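Local coordinates for ribonucleoside-diphosphate reductase, alpha chain (Actinobacillus ureae ATCC 25976, PDB 6DQX), which serves as the catalytic subunit of a class Id ribonucleotide reductase, probably reducing ribonucleoside diphosphates to deoxyribonucleotides with thioredoxin as the electron source, at residues E194-H199 with A234-R239; I524-A529 with Y551-M556. One frame throughout, in Å; residues are numbered along the deposited sequence.

Interaction 1 (E194-H199 with A234-R239). With EDO (1,2-ethanediol), chain I.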
ATOM      1  N   GLU A 194     -14.125  -0.114  16.087  1.00 22.66           N
ATOM      2  CA  GLU A 194     -12.711   0.087  15.780  1.00 21.90           C
ATOM      3  C   GLU A 194     -12.467   1.442  15.115  1.00 20.11           C
ATOM      4  O   GLU A 194     -11.498   2.106  15.410  1.00 19.69           O
ATOM      5  CB  GLU A 194     -12.148  -1.016  14.887  1.00 23.56           C
ATOM      6  CG  GLU A 194     -12.127  -2.397  15.524  1.00 25.88           C
ATOM      7  CD  GLU A 194     -11.433  -3.398  14.632  1.00 26.43           C
ATOM      8  OE1 GLU A 194     -12.115  -4.308  14.090  1.00 28.68           O
ATOM      9  OE2 GLU A 194     -10.216  -3.242  14.425  1.00 28.54           O
ATOM     10  N   TRP A 195     -13.339   1.818  14.183  1.00 20.08           N
ATOM     11  CA  TRP A 195     -13.210   3.113  13.494  1.00 19.34           C
ATOM     12  C   TRP A 195     -13.386   4.302  14.449  1.00 19.35           C
ATOM     13  O   TRP A 195     -12.692   5.295  14.319  1.00 19.38           O
ATOM     14  CB  TRP A 195     -14.225   3.209  12.359  1.00 18.61           C
ATOM     15  CG  TRP A 195     -13.877   2.388  11.164  1.00 17.82           C
ATOM     16  CD1 TRP A 195     -13.999   1.031  11.031  1.00 17.94           C
ATOM     17  CD2 TRP A 195     -13.356   2.865   9.924  1.00 17.65           C
ATOM     18  NE1 TRP A 195     -13.606   0.637   9.773  1.00 18.04           N
ATOM     19  CE2 TRP A 195     -13.199   1.739   9.071  1.00 17.47           C
ATOM     20  CE3 TRP A 195     -13.005   4.132   9.441  1.00 17.64           C
ATOM     21  CZ2 TRP A 195     -12.699   1.846   7.769  1.00 17.33           C
ATOM     22  CZ3 TRP A 195     -12.517   4.238   8.131  1.00 18.17           C
ATOM     23  CH2 TRP A 195     -12.345   3.099   7.323  1.00 17.84           C
ATOM     24  N   LEU A 196     -14.277   4.178  15.426  1.00 22.58           N
ATOM     25  CA  LEU A 196     -14.506   5.258  16.413  1.00 24.72           C
ATOM     26  C   LEU A 196     -13.317   5.603  17.329  1.00 27.15           C
ATOM     27  O   LEU A 196     -13.357   6.639  17.999  1.00 28.63           O
ATOM     28  CB  LEU A 196     -15.774   4.991  17.240  1.00 25.12           C
ATOM     29  CG  LEU A 196     -17.115   5.173  16.525  1.00 25.53           C
ATOM     30  CD1 LEU A 196     -18.267   4.928  17.480  1.00 26.58           C
ATOM     31  CD2 LEU A 196     -17.253   6.561  15.907  1.00 26.33           C
ATOM     32  N   ASP A 197     -12.264   4.772  17.344  1.00 26.16           N
ATOM     33  CA  ASP A 197     -11.011   5.090  18.049  1.00 26.45           C
ATOM     34  C   ASP A 197      -9.903   5.637  17.158  1.00 24.91           C
ATOM     35  O   ASP A 197      -8.805   5.875  17.624  1.00 25.32           O
ATOM     36  CB  ASP A 197     -10.528   3.862  18.855  1.00 29.45           C
ATOM     37  CG  ASP A 197     -11.434   3.553  20.034  1.00 31.20           C
ATOM     38  OD1 ASP A 197     -12.150   4.452  20.507  1.00 34.36           O
ATOM     39  OD2 ASP A 197     -11.454   2.399  20.475  1.00 34.31           O
ATOM     40  N   ILE A 198     -10.188   5.878  15.871  1.00 23.86           N
ATOM     41  CA  ILE A 198      -9.249   6.560  14.998  1.00 23.12           C
ATOM     42  C   ILE A 198      -8.809   7.893  15.639  1.00 23.54           C
ATOM     43  O   ILE A 198      -9.629   8.570  16.222  1.00 27.78           O
ATOM     44  CB  ILE A 198      -9.889   6.797  13.595  1.00 21.77           C
ATOM     45  CG1 ILE A 198      -9.848   5.488  12.797  1.00 20.70           C
ATOM     46  CG2 ILE A 198      -9.183   7.914  12.849  1.00 20.99           C
ATOM     47  CD1 ILE A 198     -10.521   5.518  11.434  1.00 20.76           C
ATOM     48  N   HIS A 199      -7.521   8.212  15.541  1.00 25.98           N
ATOM     49  CA  HIS A 199      -6.891   9.425  16.140  1.00 29.12           C
ATOM     50  C   HIS A 199      -6.623   9.383  17.681  1.00 30.42           C
ATOM     51  O   HIS A 199      -5.911  10.256  18.191  1.00 30.99           O
ATOM     52  CB  HIS A 199      -7.631  10.724  15.755  1.00 29.68           C
ATOM     53  CG  HIS A 199      -7.555  11.064  14.296  1.00 31.85           C
ATOM     54  ND1 HIS A 199      -7.943  12.291  13.803  1.00 31.99           N
ATOM     55  CD2 HIS A 199      -7.109  10.356  13.227  1.00 32.67           C
ATOM     56  CE1 HIS A 199      -7.774  12.311  12.490  1.00 33.01           C
ATOM     57  NE2 HIS A 199      -7.275  11.146  12.114  1.00 29.33           N
ATOM     58  N   ALA A 234     -23.884   8.240  21.289  1.00 29.34           N
ATOM     59  CA  ALA A 234     -23.227   9.048  22.331  1.00 29.16           C
ATOM     60  C   ALA A 234     -21.713   9.065  22.188  1.00 28.05           C
ATOM     61  O   ALA A 234     -21.094  10.112  22.303  1.00 27.35           O
ATOM     62  CB  ALA A 234     -23.625   8.564  23.727  1.00 29.82           C
ATOM     63  N   LYS A 235     -21.119   7.904  21.917  1.00 29.68           N
ATOM     64  CA  LYS A 235     -19.678   7.812  21.707  1.00 29.05           C
ATOM     65  C   LYS A 235     -19.224   8.600  20.460  1.00 27.32           C
ATOM     66  O   LYS A 235     -18.224   9.291  20.492  1.00 28.10           O
ATOM     67  CB  LYS A 235     -19.247   6.336  21.613  1.00 31.61           C
ATOM     68  CG  LYS A 235     -17.744   6.163  21.537  1.00 34.52           C
ATOM     69  CD  LYS A 235     -17.285   4.711  21.507  1.00 37.64           C
ATOM     70  CE  LYS A 235     -15.763   4.679  21.395  1.00 40.16           C
ATOM     71  NZ  LYS A 235     -15.183   3.311  21.511  1.00 42.36           N
ATOM     72  N   LEU A 236     -19.973   8.496  19.366  1.00 28.33           N
ATOM     73  CA  LEU A 236     -19.653   9.252  18.148  1.00 27.15           C
ATOM     74  C   LEU A 236     -19.633  10.759  18.432  1.00 26.10           C
ATOM     75  O   LEU A 236     -18.679  11.454  18.069  1.00 24.97           O
ATOM     76  CB  LEU A 236     -20.653   8.906  17.037  1.00 27.10           C
ATOM     77  CG  LEU A 236     -20.337   9.442  15.636  1.00 27.23           C
ATOM     78  CD1 LEU A 236     -21.049   8.600  14.582  1.00 26.74           C
ATOM     79  CD2 LEU A 236     -20.708  10.915  15.510  1.00 28.60           C
ATOM     80  N   LEU A 237     -20.674  11.252  19.104  1.00 29.28           N
ATOM     81  CA  LEU A 237     -20.747  12.677  19.517  1.00 30.27           C
ATOM     82  C   LEU A 237     -19.584  13.075  20.427  1.00 29.63           C
ATOM     83  O   LEU A 237     -19.051  14.176  20.299  1.00 28.90           O
ATOM     84  CB  LEU A 237     -22.073  13.006  20.228  1.00 31.46           C
ATOM     85  CG  LEU A 237     -23.417  12.802  19.521  1.00 34.36           C
ATOM     86  CD1 LEU A 237     -24.533  13.345  20.403  1.00 36.36           C
ATOM     87  CD2 LEU A 237     -23.459  13.435  18.146  1.00 33.70           C
ATOM     88  N   GLN A 238     -19.199  12.186  21.343  1.00 32.70           N
ATOM     89  CA  GLN A 238     -18.021  12.412  22.212  1.00 32.59           C
ATOM     90  C   GLN A 238     -16.751  12.556  21.376  1.00 29.39           C
ATOM     91  O   GLN A 238     -15.967  13.469  21.587  1.00 27.75           O
ATOM     92  CB  GLN A 238     -17.845  11.274  23.227  1.00 36.32           C
ATOM     93  CG  GLN A 238     -16.816  11.539  24.329  1.00 41.11           C
ATOM     94  CD  GLN A 238     -16.424  10.282  25.122  1.00 46.57           C
ATOM     95  OE1 GLN A 238     -16.901   9.172  24.852  1.00 49.58           O
ATOM     96  NE2 GLN A 238     -15.543  10.459  26.110  1.00 46.47           N
ATOM     97  N   ARG A 239     -16.566  11.661  20.404  1.00 29.54           N
ATOM     98  CA  ARG A 239     -15.417  11.731  19.495  1.00 28.99           C
ATOM     99  C   ARG A 239     -15.364  13.045  18.683  1.00 26.37           C
ATOM    100  O   ARG A 239     -14.309  13.639  18.487  1.00 26.74           O
ATOM    101  CB  ARG A 239     -15.430  10.518  18.545  1.00 32.05           C
ATOM    102  CG  ARG A 239     -15.286   9.147  19.220  1.00 35.26           C
ATOM    103  CD  ARG A 239     -14.010   9.032  20.052  1.00 38.18           C
ATOM    104  NE  ARG A 239     -12.837   9.450  19.274  1.00 40.92           N
ATOM    105  CZ  ARG A 239     -11.726  10.013  19.758  1.00 44.37           C
ATOM    106  NH1 ARG A 239     -10.740  10.338  18.916  1.00 46.43           N
ATOM    107  NH2 ARG A 239     -11.577  10.268  21.063  1.00 47.64           N
TER
HETATM  108  C1  EDO I 608      -9.695  -0.048  19.615  1.00 44.95           C
HETATM  109  O1  EDO I 608     -11.056   0.036  19.172  1.00 44.60           O
HETATM  110  C2  EDO I 608      -9.557  -1.293  20.472  1.00 45.16           C
HETATM  111  O2  EDO I 608      -9.547  -2.413  19.579  1.00 47.16           O
HETATM  112  O   HOH W   1     -12.252   9.301  16.338  1.00 35.53           O

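Interaction 2 (I524-A529 with Y551-M556)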
ATOM      1  N   ILE A 524     -19.662  23.618  12.029  1.00 18.94           N
ATOM      2  CA  ILE A 524     -20.333  24.341  13.111  1.00 20.59           C
ATOM      3  C   ILE A 524     -19.281  24.607  14.187  1.00 22.09           C
ATOM      4  O   ILE A 524     -18.219  23.965  14.205  1.00 21.64           O
ATOM      5  CB  ILE A 524     -21.539  23.580  13.707  1.00 21.60           C
ATOM      6  CG1 ILE A 524     -21.137  22.232  14.303  1.00 22.88           C
ATOM      7  CG2 ILE A 524     -22.628  23.363  12.659  1.00 22.44           C
ATOM      8  CD1 ILE A 524     -22.244  21.591  15.118  1.00 23.49           C
ATOM      9  N   MET A 525     -19.593  25.553  15.060  1.00 23.31           N
ATOM     10  CA  MET A 525     -18.698  25.957  16.128  1.00 26.84           C
ATOM     11  C   MET A 525     -19.492  25.956  17.413  1.00 27.53           C
ATOM     12  O   MET A 525     -20.535  26.626  17.510  1.00 25.64           O
ATOM     13  CB  MET A 525     -18.118  27.330  15.844  1.00 30.30           C
ATOM     14  CG  MET A 525     -16.923  27.658  16.723  1.00 36.70           C
ATOM     15  SD  MET A 525     -16.171  29.220  16.268  1.00 46.35           S
ATOM     16  CE  MET A 525     -15.037  28.745  14.957  1.00 42.52           C
ATOM     17  N   VAL A 526     -18.982  25.224  18.401  1.00 28.01           N
ATOM     18  CA  VAL A 526     -19.726  24.893  19.602  1.00 30.94           C
ATOM     19  C   VAL A 526     -18.819  25.105  20.828  1.00 35.69           C
ATOM     20  O   VAL A 526     -17.657  24.682  20.832  1.00 35.14           O
ATOM     21  CB  VAL A 526     -20.228  23.438  19.528  1.00 32.82           C
ATOM     22  CG1 VAL A 526     -20.996  23.045  20.783  1.00 34.49           C
ATOM     23  CG2 VAL A 526     -21.108  23.240  18.291  1.00 33.02           C
ATOM     24  N   HIS A 527     -19.362  25.769  21.848  1.00 37.10           N
ATOM     25  CA  HIS A 527     -18.655  26.010  23.108  1.00 39.13           C
ATOM     26  C   HIS A 527     -18.416  24.659  23.812  1.00 40.78           C
ATOM     27  O   HIS A 527     -19.326  23.822  23.854  1.00 38.45           O
ATOM     28  CB  HIS A 527     -19.503  26.944  23.983  1.00 39.76           C
ATOM     29  CG  HIS A 527     -18.762  27.571  25.127  1.00 42.93           C
ATOM     30  ND1 HIS A 527     -18.195  26.837  26.143  1.00 44.34           N
ATOM     31  CD2 HIS A 527     -18.545  28.870  25.439  1.00 44.18           C
ATOM     32  CE1 HIS A 527     -17.626  27.649  27.014  1.00 43.55           C
ATOM     33  NE2 HIS A 527     -17.827  28.891  26.611  1.00 45.77           N
ATOM     34  N   PRO A 528     -17.198  24.424  24.359  1.00 44.34           N
ATOM     35  CA  PRO A 528     -16.938  23.129  25.049  1.00 46.31           C
ATOM     36  C   PRO A 528     -17.857  22.829  26.261  1.00 45.86           C
ATOM     37  O   PRO A 528     -18.065  21.671  26.608  1.00 48.86           O
ATOM     38  CB  PRO A 528     -15.474  23.257  25.494  1.00 46.80           C
ATOM     39  CG  PRO A 528     -15.219  24.733  25.550  1.00 47.32           C
ATOM     40  CD  PRO A 528     -16.010  25.298  24.403  1.00 45.42           C
ATOM     41  N   ALA A 529     -18.401  23.872  26.881  1.00 46.33           N
ATOM     42  CA  ALA A 529     -19.399  23.732  27.948  1.00 47.18           C
ATOM     43  C   ALA A 529     -20.776  23.241  27.481  1.00 45.73           C
ATOM     44  O   ALA A 529     -21.641  22.996  28.326  1.00 43.45           O
ATOM     45  CB  ALA A 529     -19.550  25.053  28.697  1.00 49.18           C
ATOM     46  N   TYR A 551     -19.518  18.446   8.311  1.00 13.82           N
ATOM     47  CA  TYR A 551     -18.061  18.414   8.202  1.00 14.35           C
ATOM     48  C   TYR A 551     -17.430  18.444   9.614  1.00 15.25           C
ATOM     49  O   TYR A 551     -17.608  17.473  10.323  1.00 16.13           O
ATOM     50  CB  TYR A 551     -17.620  19.548   7.284  1.00 14.07           C
ATOM     51  CG  TYR A 551     -16.209  19.527   6.722  1.00 14.03           C
ATOM     52  CD1 TYR A 551     -15.467  18.350   6.609  1.00 14.69           C
ATOM     53  CD2 TYR A 551     -15.634  20.705   6.264  1.00 14.67           C
ATOM     54  CE1 TYR A 551     -14.183  18.375   6.061  1.00 15.38           C
ATOM     55  CE2 TYR A 551     -14.385  20.733   5.708  1.00 15.76           C
ATOM     56  CZ  TYR A 551     -13.663  19.569   5.622  1.00 15.91           C
ATOM     57  OH  TYR A 551     -12.418  19.629   5.077  1.00 18.49           O
ATOM     58  N   TYR A 552     -16.698  19.488  10.000  1.00 17.67           N
ATOM     59  CA  TYR A 552     -16.039  19.582  11.323  1.00 20.05           C
ATOM     60  C   TYR A 552     -16.914  20.223  12.389  1.00 19.99           C
ATOM     61  O   TYR A 552     -17.661  21.156  12.107  1.00 19.81           O
ATOM     62  CB  TYR A 552     -14.783  20.476  11.255  1.00 24.09           C
ATOM     63  CG  TYR A 552     -13.544  19.805  10.780  1.00 29.69           C
ATOM     64  CD1 TYR A 552     -12.676  19.176  11.688  1.00 31.90           C
ATOM     65  CD2 TYR A 552     -13.202  19.811   9.412  1.00 33.42           C
ATOM     66  CE1 TYR A 552     -11.507  18.560  11.245  1.00 35.30           C
ATOM     67  CE2 TYR A 552     -12.039  19.185   8.952  1.00 34.08           C
ATOM     68  CZ  TYR A 552     -11.198  18.557   9.864  1.00 37.41           C
ATOM     69  OH  TYR A 552     -10.049  17.940   9.408  1.00 40.47           O
ATOM     70  N   GLN A 553     -16.760  19.766  13.632  1.00 20.66           N
ATOM     71  CA  GLN A 553     -17.300  20.479  14.772  1.00 20.40           C
ATOM     72  C   GLN A 553     -16.111  21.153  15.397  1.00 22.22           C
ATOM     73  O   GLN A 553     -15.232  20.470  15.945  1.00 21.81           O
ATOM     74  CB  GLN A 553     -17.970  19.519  15.743  1.00 21.24           C
ATOM     75  CG  GLN A 553     -18.618  20.184  16.949  1.00 21.12           C
ATOM     76  CD  GLN A 553     -19.075  19.186  17.978  1.00 21.79           C
ATOM     77  OE1 GLN A 553     -19.807  18.232  17.670  1.00 21.88           O
ATOM     78  NE2 GLN A 553     -18.679  19.414  19.231  1.00 23.56           N
ATOM     79  N   TYR A 554     -16.040  22.469  15.230  1.00 23.10           N
ATOM     80  CA  TYR A 554     -14.994  23.270  15.838  1.00 26.32           C
ATOM     81  C   TYR A 554     -15.355  23.598  17.270  1.00 27.86           C
ATOM     82  O   TYR A 554     -16.524  23.568  17.670  1.00 25.72           O
ATOM     83  CB  TYR A 554     -14.752  24.557  15.056  1.00 28.37           C
ATOM     84  CG  TYR A 554     -14.134  24.349  13.702  1.00 33.12           C
ATOM     85  CD1 TYR A 554     -12.959  23.602  13.562  1.00 37.40           C
ATOM     86  CD2 TYR A 554     -14.697  24.918  12.545  1.00 35.54           C
ATOM     87  CE1 TYR A 554     -12.375  23.407  12.321  1.00 38.29           C
ATOM     88  CE2 TYR A 554     -14.104  24.736  11.296  1.00 38.38           C
ATOM     89  CZ  TYR A 554     -12.947  23.970  11.194  1.00 40.53           C
ATOM     90  OH  TYR A 554     -12.334  23.756   9.978  1.00 44.42           O
ATOM     91  N   SER A 555     -14.327  23.906  18.039  1.00 31.96           N
ATOM     92  CA  SER A 555     -14.479  24.343  19.413  1.00 36.98           C
ATOM     93  C   SER A 555     -14.122  25.826  19.501  1.00 40.55           C
ATOM     94  O   SER A 555     -13.721  26.432  18.511  1.00 43.28           O
ATOM     95  CB  SER A 555     -13.564  23.521  20.311  1.00 37.71           C
ATOM     96  OG  SER A 555     -13.782  23.872  21.661  1.00 41.50           O
ATOM     97  N   MET A 556     -14.305  26.403  20.685  1.00 45.30           N
ATOM     98  CA  MET A 556     -13.831  27.762  21.017  1.00 49.26           C
ATOM     99  C   MET A 556     -13.221  27.717  22.427  1.00 52.66           C
ATOM    100  O   MET A 556     -13.287  26.672  23.087  1.00 49.30           O
ATOM    101  CB  MET A 556     -14.982  28.784  20.933  1.00 51.04           C
ATOM    102  CG  MET A 556     -16.250  28.368  21.672  1.00 52.05           C
ATOM    103  SD  MET A 556     -17.636  29.522  21.603  1.00 53.02           S
ATOM    104  CE  MET A 556     -18.580  28.842  20.242  1.00 53.46           C
TER

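Interaction 1 (E194-H199 with A234-R239)
L196 lies against K235 and L236 where the end of helix 192-195 meets the flank of helix 227-243, in the alpha/beta barrel of the ribonucleotide reductase large chain. The chain turns through a type I beta turn from W195 to I198, closed by I198 N bonding to W195 O at 3.0 Å, and this turn presents both a leucine and two carbonyl oxygens to the helix. The tight part is apolar. L196 points toward the helix and spreads its two methyls over separate neighbours: CD2 packs on CG of L236 at 4.2 Å, while CD1 lies against CD of K235. L196 also touches Y210 of strand 209-213.

The outer side is looser and polar. K235 reaches it with a fully extended chain, its CG opposite the backbone N (chi1 -174°), so that the aliphatic part passes over L196 before NZ arrives at D197. There NZ forms a long, weak salt bridge of 3.4 Å with D197 OD1, the two side chains meeting at about a right angle. The other carboxylate oxygen, OD2, accepts a 2.7 Å hydrogen bond from O1 of an ethanediol that probably came from the crystallisation liquor.

R239 works differently. Its CG already lies beside the carbonyl oxygen of L196; bends at chi2 and chi3 (-57° and -50°) then keep CD and NE near that oxygen. The guanidinium is turned obliquely to the carbonyl oxygens of L196 and I198, its NH2 engaged by E242 in a salt bridge, and NH1 gives I198 O only a weak bond. A water does better: lying in the guanidinium plane at its edge, it accepts from R239 NE at 3.0 Å and donates to I198 O at 2.7 Å.

Interaction 2 (I524-A529 with Y551-M556)
M556 reaches across to H527, just beyond the point where strands 524-525 and 549-554 pair in parallel. Its chi1 of 49° sets CG between the backbone N and the carbonyl carbon. From CB, the chain goes to CG, which rests 3.7 Å from H527 CA and also touches P528 CD; SD then passes CB and CD2 of H527, each 4.0 Å away, in an oblique sulfur-aromatic contact that puts SD 4.8 Å from the centroid of the H527 ring. A bend at chi3 turns the terminal CE to H527 N at 3.6 Å and to CG of M525. The imidazole's rotation is held by ND1, which accepts a hydrogen bond from A529 N in the ring plane.

Upstream, the strands are joined by I524 N to Y552 O, Y554 N to I524 O (2.8 Å) and V526 N to Y554 O. M525 and Y554 share one face, where CG of the methionine meets CB of the tyrosine; I524 and Q553 share the other. That second face is covered by helix 532-544, the crossover helix of this beta-alpha-beta unit: Y539 bonds Q553 OE1 and L535 packs on V526, while helix 502-513 flanks I524.

Overall arrangement
From the N terminus, the chain first reaches 194-199, runs through strand 209-213 and helix 216-223, and closes interaction 1 when helix 227-243 returns to that turn. Almost three hundred residues later, interaction 2 closes a shorter loop, in which helix 532-544 carries the chain from strand 524-525 to strand 549-554. The two loops follow one another, neither nesting nor crossing. In space, interactions 1 and 2 are neighbours, with centres about 16 Å apart and nearest atoms about 5 Å apart. Helix 227-243 links them: L237 touches helix 532-544, and T241 bonds Q553. Strand 247-249 pairs with strands 209-213 and 549-554, joining both regions in one sheet.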